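Local atomic coordinates of resiniferatoxin-binding, phosphotriesterase-related protein (Rhodobacter sphaeroides 2.4.1, PDB entry 3K2G), a protein that binds two zinc ions per subunit in a TIM-barrel fold and probably acts as a metal-dependent phosphoric ester hydrolase. Residues E52-L56 with E68-D72; L148-A154 with K190-G194; F214-H218 with S242-Y248. All coordinates share one frame; numbering follows the deposited sequence.

Contact 1 (E52-L56 with E68-D72)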
loop_
_atom_site.group_PDB
_atom_site.type_symbol
_atom_site.label_atom_id
_atom_site.label_comp_id
_atom_site.label_asym_id
_atom_site.label_seq_id
_atom_site.Cartn_x
_atom_site.Cartn_y
_atom_site.Cartn_z
ATOM N N GLU B 52 -33.004 -24.069 -10.091
ATOM C CA GLU B 52 -32.649 -24.758 -8.855
ATOM C C GLU B 52 -32.776 -23.832 -7.641
ATOM O O GLU B 52 -33.031 -24.287 -6.525
ATOM C CB GLU B 52 -31.219 -25.301 -8.950
ATOM C CG GLU B 52 -30.222 -24.590 -8.053
ATOM C CD GLU B 52 -28.793 -25.025 -8.298
ATOM O OE1 GLU B 52 -28.559 -25.805 -9.246
ATOM O OE2 GLU B 52 -27.903 -24.577 -7.544
ATOM N N ARG B 53 -32.594 -22.534 -7.865
ATOM C CA ARG B 53 -32.695 -21.549 -6.793
ATOM C C ARG B 53 -34.089 -20.933 -6.728
ATOM O O ARG B 53 -34.302 -19.937 -6.040
ATOM C CB ARG B 53 -31.658 -20.440 -6.986
ATOM C CG ARG B 53 -30.214 -20.890 -6.815
ATOM C CD ARG B 53 -29.267 -19.711 -6.954
ATOM N NE ARG B 53 -29.514 -18.693 -5.938
ATOM C CZ ARG B 53 -29.678 -17.401 -6.201
ATOM N NH1 ARG B 53 -29.625 -16.962 -7.453
ATOM N NH2 ARG B 53 -29.885 -16.546 -5.210
ATOM N N GLN B 54 -35.034 -21.536 -7.443
ATOM C CA GLN B 54 -36.412 -21.052 -7.477
ATOM C C GLN B 54 -37.036 -21.044 -6.082
ATOM O O GLN B 54 -37.789 -20.136 -5.726
ATOM C CB GLN B 54 -37.257 -21.945 -8.392
ATOM C CG GLN B 54 -38.401 -21.236 -9.088
ATOM C CD GLN B 54 -37.918 -20.359 -10.227
ATOM O OE1 GLN B 54 -37.109 -19.451 -10.025
ATOM N NE2 GLN B 54 -38.408 -20.630 -11.435
ATOM N N TYR B 55 -36.721 -22.065 -5.293
ATOM C CA TYR B 55 -37.272 -22.180 -3.952
ATOM C C TYR B 55 -36.939 -20.975 -3.063
ATOM O O TYR B 55 -37.735 -20.587 -2.209
ATOM C CB TYR B 55 -36.780 -23.477 -3.299
ATOM C CG TYR B 55 -35.324 -23.470 -2.882
ATOM C CD1 TYR B 55 -34.968 -23.386 -1.538
ATOM C CD2 TYR B 55 -34.303 -23.536 -3.830
ATOM C CE1 TYR B 55 -33.635 -23.367 -1.144
ATOM C CE2 TYR B 55 -32.960 -23.516 -3.445
ATOM C CZ TYR B 55 -32.635 -23.430 -2.099
ATOM O OH TYR B 55 -31.311 -23.399 -1.707
ATOM N N LEU B 56 -35.771 -20.378 -3.276
ATOM C CA LEU B 56 -35.342 -19.228 -2.482
ATOM C C LEU B 56 -36.153 -17.970 -2.777
ATOM O O LEU B 56 -36.268 -17.074 -1.935
ATOM C CB LEU B 56 -33.860 -18.951 -2.733
ATOM C CG LEU B 56 -32.912 -20.044 -2.248
ATOM C CD1 LEU B 56 -31.517 -19.794 -2.786
ATOM C CD2 LEU B 56 -32.915 -20.073 -0.722
ATOM N N GLU B 68 -27.742 -18.924 2.070
ATOM C CA GLU B 68 -28.056 -18.648 0.672
ATOM C C GLU B 68 -28.542 -17.207 0.490
ATOM O O GLU B 68 -28.147 -16.534 -0.462
ATOM C CB GLU B 68 -29.124 -19.621 0.146
ATOM C CG GLU B 68 -28.625 -21.031 -0.189
ATOM C CD GLU B 68 -27.510 -21.042 -1.223
ATOM O OE1 GLU B 68 -27.634 -20.355 -2.257
ATOM O OE2 GLU B 68 -26.508 -21.748 -1.006
ATOM N N LEU B 69 -29.390 -16.734 1.403
ATOM C CA LEU B 69 -29.910 -15.370 1.314
ATOM C C LEU B 69 -28.803 -14.330 1.393
ATOM O O LEU B 69 -28.826 -13.339 0.657
ATOM C CB LEU B 69 -30.940 -15.102 2.416
ATOM C CG LEU B 69 -32.252 -15.875 2.296
ATOM C CD1 LEU B 69 -33.177 -15.467 3.430
ATOM C CD2 LEU B 69 -32.899 -15.588 0.947
ATOM N N ARG B 70 -27.829 -14.553 2.274
ATOM C CA ARG B 70 -26.721 -13.614 2.414
ATOM C C ARG B 70 -25.913 -13.453 1.115
ATOM O O ARG B 70 -25.218 -12.451 0.932
ATOM C CB ARG B 70 -25.785 -14.046 3.558
ATOM C CG ARG B 70 -26.401 -13.929 4.960
ATOM C CD ARG B 70 -25.348 -14.108 6.052
ATOM N NE ARG B 70 -24.814 -15.469 6.137
ATOM C CZ ARG B 70 -25.336 -16.442 6.881
ATOM N NH1 ARG B 70 -26.416 -16.218 7.620
ATOM N NH2 ARG B 70 -24.772 -17.644 6.897
ATOM N N GLN B 71 -25.999 -14.428 0.213
ATOM C CA GLN B 71 -25.253 -14.343 -1.047
ATOM C C GLN B 71 -26.074 -13.683 -2.160
ATOM O O GLN B 71 -25.561 -13.436 -3.250
ATOM C CB GLN B 71 -24.816 -15.737 -1.526
ATOM C CG GLN B 71 -24.239 -16.649 -0.453
ATOM C CD GLN B 71 -23.185 -15.975 0.397
ATOM O OE1 GLN B 71 -22.258 -15.357 -0.118
ATOM N NE2 GLN B 71 -23.318 -16.103 1.709
ATOM N N ASP B 72 -27.343 -13.409 -1.877
ATOM C CA ASP B 72 -28.251 -12.793 -2.848
ATOM C C ASP B 72 -29.561 -12.418 -2.132
ATOM O O ASP B 72 -30.602 -13.052 -2.328
ATOM C CB ASP B 72 -28.497 -13.786 -4.002
ATOM C CG ASP B 72 -29.402 -13.224 -5.093
ATOM O OD1 ASP B 72 -29.465 -11.988 -5.254
ATOM O OD2 ASP B 72 -30.036 -14.030 -5.804
HETATM O O HOH W 1 -31.397 -14.623 -8.103
HETATM O O HOH W 2 -28.187 -17.917 -2.913
#
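At the edge of the R53 guanidinium, and in its plane, lies the D72 carboxylate: R53 NH2 gives a nearly straight hydrogen bond (173°) to D72 OD2 at 2.6 Å, using the oxygen's anti lone pair. R53 NH1 adds a weak bond to the same OD2 at 3.4 Å, the flat groups lying 46° apart. With its CG anti to the backbone N (chi1 -178°), D72 carries its carboxylate toward R53, meeting it through OD2 while OD1 is held by N46. A water accepts from R53 NH1 and donates to D72 OD2, bridging them beside the direct bond. Arginine suits this place because its several N-H groups can serve two acids at once, D72 and, through NH1, E50. A second water takes a weak bond from R53 NH2 and donates to both E68 O and E68 OE1 (2.6 Å to the latter), linking R53 to a carboxylate it does not bridge directly, R53 NE being 4.5 Å from E68 OE1.

The Y55 ring carries L56 CG on one face and E52 O at its edge, while Y55 OH touches E68 CG at 3.9 Å. Both branches of L56 press on the same methylene, L56 CD1 lying 3.8 Å from E68 CB; leucine thus covers the aliphatic root of a glutamate whose far oxygen, OE2, is bound by K324 and H325 of the second subunit.

The contact joins the first turn of helix 54-58 to helix 66-70 and the residues after it; R70 is linked through its backbone to F269 of strand 269-270.

Contact 2 (L148-A154 with K190-G194)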
loop_
_atom_site.group_PDB
_atom_site.type_symbol
_atom_site.label_atom_id
_atom_site.label_comp_id
_atom_site.label_asym_id
_atom_site.label_seq_id
_atom_site.Cartn_x
_atom_site.Cartn_y
_atom_site.Cartn_z
ATOM N N LEU B 148 -43.435 16.110 -13.496
ATOM C CA LEU B 148 -42.911 17.112 -12.570
ATOM C C LEU B 148 -41.580 17.701 -13.017
ATOM O O LEU B 148 -40.710 16.988 -13.517
ATOM C CB LEU B 148 -42.726 16.496 -11.184
ATOM C CG LEU B 148 -43.903 15.753 -10.556
ATOM C CD1 LEU B 148 -43.472 15.181 -9.206
ATOM C CD2 LEU B 148 -45.082 16.696 -10.390
ATOM N N SER B 149 -41.421 19.008 -12.831
ATOM C CA SER B 149 -40.175 19.681 -13.186
ATOM C C SER B 149 -39.328 19.693 -11.921
ATOM O O SER B 149 -39.801 19.301 -10.854
ATOM C CB SER B 149 -40.438 21.123 -13.624
ATOM O OG SER B 149 -40.858 21.917 -12.524
ATOM N N ALA B 150 -38.084 20.142 -12.031
ATOM C CA ALA B 150 -37.224 20.202 -10.858
ATOM C C ALA B 150 -37.858 21.133 -9.824
ATOM O O ALA B 150 -37.844 20.849 -8.625
ATOM C CB ALA B 150 -35.833 20.698 -11.242
ATOM N N ASP B 151 -38.434 22.237 -10.289
ATOM C CA ASP B 151 -39.063 23.175 -9.368
ATOM C C ASP B 151 -40.337 22.617 -8.740
ATOM O O ASP B 151 -40.633 22.902 -7.578
ATOM C CB ASP B 151 -39.351 24.510 -10.067
ATOM C CG ASP B 151 -38.082 25.293 -10.372
ATOM O OD1 ASP B 151 -37.194 25.359 -9.494
ATOM O OD2 ASP B 151 -37.974 25.851 -11.484
ATOM N N ASP B 152 -41.086 21.814 -9.491
ATOM C CA ASP B 152 -42.314 21.224 -8.958
ATOM C C ASP B 152 -41.942 20.261 -7.829
ATOM O O ASP B 152 -42.641 20.160 -6.822
ATOM C CB ASP B 152 -43.079 20.471 -10.054
ATOM C CG ASP B 152 -43.511 21.376 -11.197
ATOM O OD1 ASP B 152 -44.087 22.450 -10.925
ATOM O OD2 ASP B 152 -43.280 21.007 -12.368
ATOM N N ILE B 153 -40.829 19.558 -8.005
ATOM C CA ILE B 153 -40.354 18.622 -6.993
ATOM C C ILE B 153 -39.938 19.407 -5.755
ATOM O O ILE B 153 -40.214 19.000 -4.627
ATOM C CB ILE B 153 -39.160 17.798 -7.522
ATOM C CG1 ILE B 153 -39.657 16.832 -8.602
ATOM C CG2 ILE B 153 -38.489 17.034 -6.377
ATOM C CD1 ILE B 153 -38.568 16.059 -9.302
ATOM N N ALA B 154 -39.276 20.539 -5.973
ATOM C CA ALA B 154 -38.849 21.384 -4.863
ATOM C C ALA B 154 -40.096 21.873 -4.131
ATOM O O ALA B 154 -40.141 21.882 -2.901
ATOM C CB ALA B 154 -38.037 22.567 -5.380
ATOM N N LYS B 190 -32.704 15.568 -12.301
ATOM C CA LYS B 190 -33.790 16.526 -12.105
ATOM C C LYS B 190 -34.261 16.419 -10.663
ATOM O O LYS B 190 -34.513 17.422 -9.997
ATOM C CB LYS B 190 -34.960 16.212 -13.037
ATOM C CG LYS B 190 -36.122 17.200 -12.930
ATOM C CD LYS B 190 -37.334 16.718 -13.717
ATOM C CE LYS B 190 -37.891 15.432 -13.127
ATOM N NZ LYS B 190 -38.980 14.851 -13.955
ATOM N N SER B 191 -34.387 15.184 -10.193
ATOM C CA SER B 191 -34.815 14.925 -8.831
ATOM C C SER B 191 -33.856 15.588 -7.842
ATOM O O SER B 191 -34.284 16.276 -6.915
ATOM C CB SER B 191 -34.850 13.416 -8.579
ATOM O OG SER B 191 -35.063 13.129 -7.210
ATOM N N LEU B 192 -32.560 15.376 -8.049
ATOM C CA LEU B 192 -31.542 15.944 -7.171
ATOM C C LEU B 192 -31.511 17.468 -7.215
ATOM O O LEU B 192 -31.288 18.113 -6.193
ATOM C CB LEU B 192 -30.159 15.390 -7.526
ATOM C CG LEU B 192 -29.021 15.853 -6.606
ATOM C CD1 LEU B 192 -29.340 15.475 -5.167
ATOM C CD2 LEU B 192 -27.705 15.231 -7.043
ATOM N N ARG B 193 -31.719 18.040 -8.398
ATOM C CA ARG B 193 -31.728 19.493 -8.540
ATOM C C ARG B 193 -32.907 20.078 -7.768
ATOM O O ARG B 193 -32.773 21.101 -7.096
ATOM C CB ARG B 193 -31.816 19.894 -10.017
ATOM C CG ARG B 193 -30.555 19.599 -10.822
ATOM C CD ARG B 193 -30.656 20.153 -12.238
ATOM N NE ARG B 193 -29.436 19.945 -13.018
ATOM C CZ ARG B 193 -28.270 20.535 -12.769
ATOM N NH1 ARG B 193 -28.148 21.380 -11.758
ATOM N NH2 ARG B 193 -27.218 20.275 -13.533
ATOM N N GLY B 194 -34.058 19.418 -7.854
ATOM C CA GLY B 194 -35.230 19.890 -7.138
ATOM C C GLY B 194 -35.006 19.784 -5.638
ATOM O O GLY B 194 -35.448 20.637 -4.864
#
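K190 gives up the most surface here, lying against the start of helix 150-162. Its aliphatic stem runs alongside A150, K190 CG coming 3.6 Å from A150 N, and the chain then bends at chi3 (65°) to bring the ammonium to L148, where K190 NZ donates to L148 O at 2.8 Å, the C=O to donor angle being 161°. A second carbonyl, A145 O, takes another bond from NZ. A long, flexible lysine is apt here: its carbons pack on the helix while its charge gathers carbonyls of the preceding loop.

One turn further on, G194 comes still nearer. Its CA lies 4.2 Å from A150 CA and 3.2 Å from A150 O, an approach possible because glycine puts no side chain into the gap. A150 CB packs on the stem and backbone of K190, and the short side chain of A154 lies against the glycine, A154 CB being 3.3 Å from G194 O. The larger I153 fits beside this narrow place, its CD1 touching both K190 CE and S191 CA, 3.9 Å from each.

S149 and D152 form a capping box that starts the helix: D152 N donates to S149 OG, and S149 N returns a bond to D152 OD2. The short helical segments cross at -49° with axes 7.7 Å apart. Helix 150-162 precedes strand 175-178 and helix 186-202 follows it, so this is packing between successive outer helices of the TIM barrel.

Contact 3 (F214-H218 with S242-Y248)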
loop_
_atom_site.group_PDB
_atom_site.type_symbol
_atom_site.label_atom_id
_atom_site.label_comp_id
_atom_site.label_asym_id
_atom_site.label_seq_id
_atom_site.Cartn_x
_atom_site.Cartn_y
_atom_site.Cartn_z
ATOM N N PHE B 214 -19.461 2.859 -6.753
ATOM C CA PHE B 214 -18.988 3.690 -7.861
ATOM C C PHE B 214 -18.367 4.940 -7.234
ATOM O O PHE B 214 -18.230 4.992 -6.013
ATOM C CB PHE B 214 -20.129 4.055 -8.820
ATOM C CG PHE B 214 -20.570 2.913 -9.695
ATOM C CD1 PHE B 214 -20.045 2.752 -10.978
ATOM C CD2 PHE B 214 -21.471 1.966 -9.216
ATOM C CE1 PHE B 214 -20.411 1.661 -11.769
ATOM C CE2 PHE B 214 -21.845 0.867 -9.999
ATOM C CZ PHE B 214 -21.312 0.715 -11.277
ATOM N N ARG B 215 -17.988 5.932 -8.041
ATOM C CA ARG B 215 -17.375 7.154 -7.509
ATOM C C ARG B 215 -18.021 8.413 -8.094
ATOM O O ARG B 215 -17.340 9.232 -8.709
ATOM C CB ARG B 215 -15.878 7.161 -7.827
ATOM C CG ARG B 215 -15.123 5.920 -7.350
ATOM C CD ARG B 215 -14.830 5.960 -5.857
ATOM N NE ARG B 215 -14.089 4.780 -5.420
ATOM C CZ ARG B 215 -14.651 3.635 -5.049
ATOM N NH1 ARG B 215 -15.968 3.504 -5.050
ATOM N NH2 ARG B 215 -13.888 2.613 -4.691
ATOM N N LEU B 216 -19.326 8.568 -7.891
ATOM C CA LEU B 216 -20.064 9.718 -8.420
ATOM C C LEU B 216 -20.280 10.853 -7.415
ATOM O O LEU B 216 -20.919 11.857 -7.737
ATOM C CB LEU B 216 -21.435 9.259 -8.942
ATOM C CG LEU B 216 -21.471 8.251 -10.097
ATOM C CD1 LEU B 216 -22.913 7.838 -10.382
ATOM C CD2 LEU B 216 -20.846 8.869 -11.334
ATOM N N ALA B 217 -19.748 10.697 -6.207
ATOM C CA ALA B 217 -19.923 11.694 -5.150
ATOM C C ALA B 217 -19.521 13.129 -5.499
ATOM O O ALA B 217 -20.251 14.071 -5.177
ATOM C CB ALA B 217 -19.195 11.245 -3.889
ATOM N N HIS B 218 -18.369 13.313 -6.140
ATOM C CA HIS B 218 -17.946 14.664 -6.488
ATOM C C HIS B 218 -18.883 15.294 -7.518
ATOM O O HIS B 218 -19.129 16.497 -7.479
ATOM C CB HIS B 218 -16.496 14.672 -6.985
ATOM C CG HIS B 218 -15.481 14.697 -5.881
ATOM N ND1 HIS B 218 -15.316 15.780 -5.045
ATOM C CD2 HIS B 218 -14.598 13.761 -5.457
ATOM C CE1 HIS B 218 -14.379 15.511 -4.154
ATOM N NE2 HIS B 218 -13.928 14.290 -4.382
ATOM N N SER B 242 -16.440 2.435 -0.496
ATOM C CA SER B 242 -15.281 3.159 -1.007
ATOM C C SER B 242 -14.211 3.363 0.059
ATOM O O SER B 242 -13.360 4.247 -0.055
ATOM C CB SER B 242 -15.709 4.510 -1.608
ATOM O OG SER B 242 -16.400 5.323 -0.673
ATOM N N HIS B 243 -14.250 2.519 1.088
ATOM C CA HIS B 243 -13.292 2.575 2.189
ATOM C C HIS B 243 -11.839 2.471 1.727
ATOM O O HIS B 243 -10.937 2.963 2.400
ATOM C CB HIS B 243 -13.562 1.436 3.171
ATOM C CG HIS B 243 -13.221 0.082 2.628
ATOM N ND1 HIS B 243 -11.950 -0.449 2.696
ATOM C CD2 HIS B 243 -13.980 -0.839 1.987
ATOM C CE1 HIS B 243 -11.942 -1.640 2.123
ATOM N NE2 HIS B 243 -13.162 -1.901 1.685
HETATM N N MSE B 244 -11.621 1.819 0.589
HETATM C CA MSE B 244 -10.272 1.626 0.049
HETATM C C MSE B 244 -9.804 2.755 -0.859
HETATM O O MSE B 244 -8.783 2.632 -1.536
HETATM C CB MSE B 244 -10.176 0.300 -0.724
HETATM C CG MSE B 244 -11.494 -0.411 -1.001
HETATM SE SE MSE B 244 -12.761 0.538 -2.161
HETATM C CE MSE B 244 -12.082 -0.036 -3.929
ATOM N N ASP B 245 -10.552 3.851 -0.868
ATOM C CA ASP B 245 -10.215 4.999 -1.694
ATOM C C ASP B 245 -10.168 6.221 -0.766
ATOM O O ASP B 245 -11.030 7.093 -0.836
ATOM C CB ASP B 245 -11.294 5.179 -2.775
ATOM C CG ASP B 245 -10.855 6.099 -3.897
ATOM O OD1 ASP B 245 -9.909 6.886 -3.684
ATOM O OD2 ASP B 245 -11.465 6.047 -4.988
ATOM N N PRO B 246 -9.153 6.295 0.116
ATOM C CA PRO B 246 -9.014 7.414 1.057
ATOM C C PRO B 246 -8.962 8.819 0.451
ATOM O O PRO B 246 -9.448 9.778 1.057
ATOM C CB PRO B 246 -7.747 7.058 1.839
ATOM C CG PRO B 246 -6.960 6.236 0.863
ATOM C CD PRO B 246 -8.023 5.360 0.247
ATOM N N VAL B 247 -8.366 8.950 -0.729
ATOM C CA VAL B 247 -8.296 10.256 -1.373
ATOM C C VAL B 247 -9.720 10.707 -1.707
ATOM O O VAL B 247 -10.125 11.825 -1.394
ATOM C CB VAL B 247 -7.431 10.198 -2.655
ATOM C CG1 VAL B 247 -7.561 11.502 -3.445
ATOM C CG2 VAL B 247 -5.975 9.953 -2.274
ATOM N N TYR B 248 -10.476 9.818 -2.339
ATOM C CA TYR B 248 -11.860 10.091 -2.704
ATOM C C TYR B 248 -12.657 10.507 -1.469
ATOM O O TYR B 248 -13.261 11.576 -1.444
ATOM C CB TYR B 248 -12.470 8.830 -3.320
ATOM C CG TYR B 248 -13.957 8.877 -3.607
ATOM C CD1 TYR B 248 -14.469 9.662 -4.641
ATOM C CD2 TYR B 248 -14.841 8.055 -2.904
ATOM C CE1 TYR B 248 -15.821 9.618 -4.977
ATOM C CE2 TYR B 248 -16.199 8.004 -3.233
ATOM C CZ TYR B 248 -16.680 8.785 -4.272
ATOM O OH TYR B 248 -18.011 8.714 -4.620
HETATM O O HOH W 3 -19.358 6.368 -3.912
#
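R215 and Y248, with CA atoms 7.9 Å apart, join two loops that each run into a helix, the second loop folding through a type I beta turn from S242 to D245. These are beta-alpha loops of the TIM barrel, following strands 206-208 and 234-236; the zinc ligands H209 and H238 lie just after these strands, ahead of the two segments.

R215 carries the contact by using its stem and its head differently. A bend at chi2 (-78°) lays the stem on the tyrosine: R215 CD sits over the centre of the Y248 ring, 3.5 Å from its centroid, in a CH-pi contact. The extended chi3 (-179°) then carries the guanidinium on past the ring, and the cation-pi attraction is long and at most weak. R215 NE instead forms a salt bridge with D245 OD2 at 2.9 Å, meeting the anti lone pair, with the two planar groups 57° apart. S242 CB covers one face of the guanidinium, 3.6 Å from R215 NH1, and the methyl of the selenomethionine M244 lies at its edge. On its own loop, R215 NH1 donates to F214 O at 2.9 Å. Arginine thus satisfies an acid and a carbonyl while its methylenes cover an aromatic face.

Y248 is buried, and its hydroxyl, placed with some uncertainty, accepts from A217 N and shares a water with F214 O. A217 CB packs on the ring, 3.5 Å from Y248 CZ. H218 slides past the tyrosine, its NE2 being bonded to T251.

D245 serves both sides. While OD2 faces the arginine, its other oxygen caps helix 246-255: Y248 N donates to D245 OD1 over 3.3 Å, from above the carboxylate plane.

In the fold
Contacts 2 and 3 belong to the barrel proper, their nearest atoms about 8 Å apart, and they are tied by helices 186-202 and 217-226, which pack side by side through L192 on V220 and L223. Contact 1 stands apart, about 16 Å from contact 3 and 26 Å from contact 2 at nearest atoms, farther from the chain centre and close to a second subunit. None is wholly buried. Chemistry follows place: contact 1 relies on a watered salt bridge, contact 2 on close helix packing of small residues with one lysine, and contact 3, whose segments follow the zinc ligands H209 and H238 in the chain, mixes an ion pair with aromatic packing and borders a third subunit.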